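Local coordinates for DUF3809 domain-containing protein (Deinococcus radiodurans, PDB 3NQN), which is of unknown function but binds calcium ions in the crystal, where it packs as a two-fold symmetric pair of chains, at the interface of chains A and B. Sequence-based numbering; all coordinates share one arbitrary frame. Chains: chain A/B, uncharacterized protein.

The interface of chains A and B. Residues chain A 56-58, 128, 131; chain B 128-129, 132.
A:Phe128 and B:Phe128 meet ring to ring from two helices, A 122-153 and B 126-152, both with helical backbone torsions, while A:Leu58, which also touches chain B, takes a positive phi (75°) in the loop after strand 47-56. The evidence for stacking is a ring-centroid separation of 4.3 Å with planes tilted by 10°. The overlap is offset: CE1 of B:Phe128 lies over one face of the A:Phe128 ring, toward its rim, whereas CG2 of B:Val132 reaches that ring at its edge, 3.4 Å from CE1 of A:Phe128. B:Phe128 has CG anti to its own amide nitrogen (chi1 -172°), which carries the ring across the interface between A:Phe128 and A:Pro57. Its CE2 lies 3.7 Å from CD of A:Pro57, the two side chains cross at about a right angle, and the carbonyl O of A:Pro57 sits at the phenyl edge. A:Met131, a selenomethionine, closes in from the helix, with SE 3.8 Å from CB of B:Phe128, and CB of A:Met131 is 3.7 Å from CD1 of B:Phe128. B:Phe128 loses more surface to the partner (77 Å²) than any other residue given here; an alanine here would probably leave A:Phe128 without its stacking partner and open a gap beside A:Pro57 and A:Met131. Farther along the loop, CD1 of A:Leu58 packs against the aliphatic base of B:Glu129, 3.4 Å from CB of B:Glu129, and CB of A:Leu58 lies 3.7 Å from CG1 of B:Val132. The patch thus joins the N-terminal part of each chain's long C-terminal helix to the loop leaving strand 47-56 of chain A, and two-fold symmetry repeats it with chains exchanged; the pair may or may not persist in solution.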
ATOM      1  N   VAL A  56      -5.061 -11.437   3.845  1.00 34.87           N
ATOM      2  CA  VAL A  56      -4.406 -12.667   4.228  1.00 37.89           C
ATOM      3  C   VAL A  56      -3.970 -12.554   5.663  1.00 40.44           C
ATOM      4  O   VAL A  56      -3.888 -11.439   6.211  1.00 39.36           O
ATOM      5  CB  VAL A  56      -3.190 -13.008   3.313  1.00 37.55           C
ATOM      6  CG1 VAL A  56      -3.644 -13.167   1.871  1.00 37.57           C
ATOM      7  CG2 VAL A  56      -2.086 -11.935   3.426  1.00 41.08           C
ATOM      8  N   PRO A  57      -3.688 -13.699   6.298  1.00 43.70           N
ATOM      9  CA  PRO A  57      -3.264 -13.636   7.684  1.00 42.67           C
ATOM     10  C   PRO A  57      -1.953 -12.882   7.882  1.00 38.60           C
ATOM     11  O   PRO A  57      -1.048 -12.942   7.041  1.00 37.70           O
ATOM     12  CB  PRO A  57      -3.093 -15.122   8.075  1.00 44.80           C
ATOM     13  CG  PRO A  57      -3.986 -15.867   7.135  1.00 47.49           C
ATOM     14  CD  PRO A  57      -3.959 -15.091   5.857  1.00 44.50           C
ATOM     15  N   LEU A  58      -1.878 -12.180   8.993  1.00 36.16           N
ATOM     16  CA  LEU A  58      -0.676 -11.503   9.439  1.00 36.25           C
ATOM     17  C   LEU A  58      -0.355 -10.228   8.666  1.00 33.84           C
ATOM     18  O   LEU A  58      -0.071  -9.198   9.271  1.00 34.28           O
ATOM     19  CB  LEU A  58       0.523 -12.471   9.488  1.00 38.67           C
ATOM     20  CG  LEU A  58       0.393 -13.669  10.460  1.00 43.39           C
ATOM     21  CD1 LEU A  58       1.710 -14.340  10.607  1.00 43.28           C
ATOM     22  CD2 LEU A  58      -0.121 -13.242  11.830  1.00 41.91           C
ATOM     23  N   PHE A 128       1.771 -20.817   1.536  1.00 53.38           N
ATOM     24  CA  PHE A 128       1.610 -19.430   1.114  1.00 53.62           C
ATOM     25  C   PHE A 128       0.811 -19.318  -0.185  1.00 52.11           C
ATOM     26  O   PHE A 128      -0.101 -18.492  -0.288  1.00 53.53           O
ATOM     27  CB  PHE A 128       2.967 -18.739   0.966  1.00 55.11           C
ATOM     28  CG  PHE A 128       2.939 -17.312   1.362  1.00 54.31           C
ATOM     29  CD1 PHE A 128       3.087 -16.958   2.685  1.00 54.52           C
ATOM     30  CD2 PHE A 128       2.675 -16.323   0.431  1.00 49.17           C
ATOM     31  CE1 PHE A 128       3.019 -15.636   3.071  1.00 62.16           C
ATOM     32  CE2 PHE A 128       2.597 -14.997   0.812  1.00 49.52           C
ATOM     33  CZ  PHE A 128       2.770 -14.652   2.128  1.00 55.31           C
HETATM   34  N   MSE A 131      -3.026 -20.168   0.280  1.00 47.95           N
HETATM   35  CA  MSE A 131      -3.755 -19.126   0.986  0.50 47.54           C
HETATM   36  C   MSE A 131      -3.894 -17.839   0.138  1.00 44.72           C
HETATM   37  O   MSE A 131      -4.955 -17.203   0.148  1.00 39.32           O
HETATM   38  CB  MSE A 131      -3.082 -18.846   2.332  0.50 49.97           C
HETATM   39  CG  MSE A 131      -4.026 -18.997   3.510  0.50 57.69           C
HETATM   40 SE   MSE A 131      -3.251 -20.122   4.909  0.38 72.38          SE
HETATM   41  CE  MSE A 131      -2.803 -21.708   3.846  0.50 59.42           C
TER
ATOM     42  N   PHE B 128       1.885 -20.876   7.114  1.00 46.68           N
ATOM     43  CA  PHE B 128       1.715 -19.560   6.521  1.00 46.38           C
ATOM     44  C   PHE B 128       2.294 -18.468   7.414  1.00 45.44           C
ATOM     45  O   PHE B 128       2.972 -17.583   6.932  1.00 45.84           O
ATOM     46  CB  PHE B 128       0.240 -19.251   6.255  1.00 47.63           C
ATOM     47  CG  PHE B 128       0.030 -17.987   5.466  1.00 46.70           C
ATOM     48  CD1 PHE B 128       0.072 -18.009   4.082  1.00 53.47           C
ATOM     49  CD2 PHE B 128      -0.162 -16.767   6.107  1.00 51.37           C
ATOM     50  CE1 PHE B 128      -0.085 -16.842   3.344  1.00 52.63           C
ATOM     51  CE2 PHE B 128      -0.322 -15.596   5.373  1.00 46.38           C
ATOM     52  CZ  PHE B 128      -0.279 -15.634   3.994  1.00 50.57           C
ATOM     53  N   GLU B 129       2.022 -18.544   8.716  1.00 46.48           N
ATOM     54  CA  GLU B 129       2.480 -17.531   9.643  0.50 46.84           C
ATOM     55  C   GLU B 129       4.018 -17.473   9.714  1.00 46.89           C
ATOM     56  O   GLU B 129       4.594 -16.397   9.776  1.00 43.19           O
ATOM     57  CB  GLU B 129       1.858 -17.759  11.033  0.50 48.00           C
ATOM     58  CG  GLU B 129       0.314 -17.616  11.039  0.50 50.40           C
ATOM     59  CD  GLU B 129      -0.292 -17.675  12.432  0.50 51.75           C
ATOM     60  OE1 GLU B 129       0.369 -18.193  13.352  0.50 48.40           O
ATOM     61  OE2 GLU B 129      -1.434 -17.201  12.600  0.50 51.49           O
ATOM     62  N   VAL B 132       5.455 -15.513   6.671  1.00 40.00           N
ATOM     63  CA  VAL B 132       5.256 -14.074   6.815  1.00 39.66           C
ATOM     64  C   VAL B 132       6.230 -13.520   7.856  1.00 38.10           C
ATOM     65  O   VAL B 132       6.836 -12.462   7.658  1.00 35.26           O
ATOM     66  CB  VAL B 132       3.811 -13.735   7.248  1.00 39.12           C
ATOM     67  CG1 VAL B 132       3.670 -12.212   7.533  1.00 38.48           C
ATOM     68  CG2 VAL B 132       2.827 -14.168   6.183  1.00 38.87           C
TER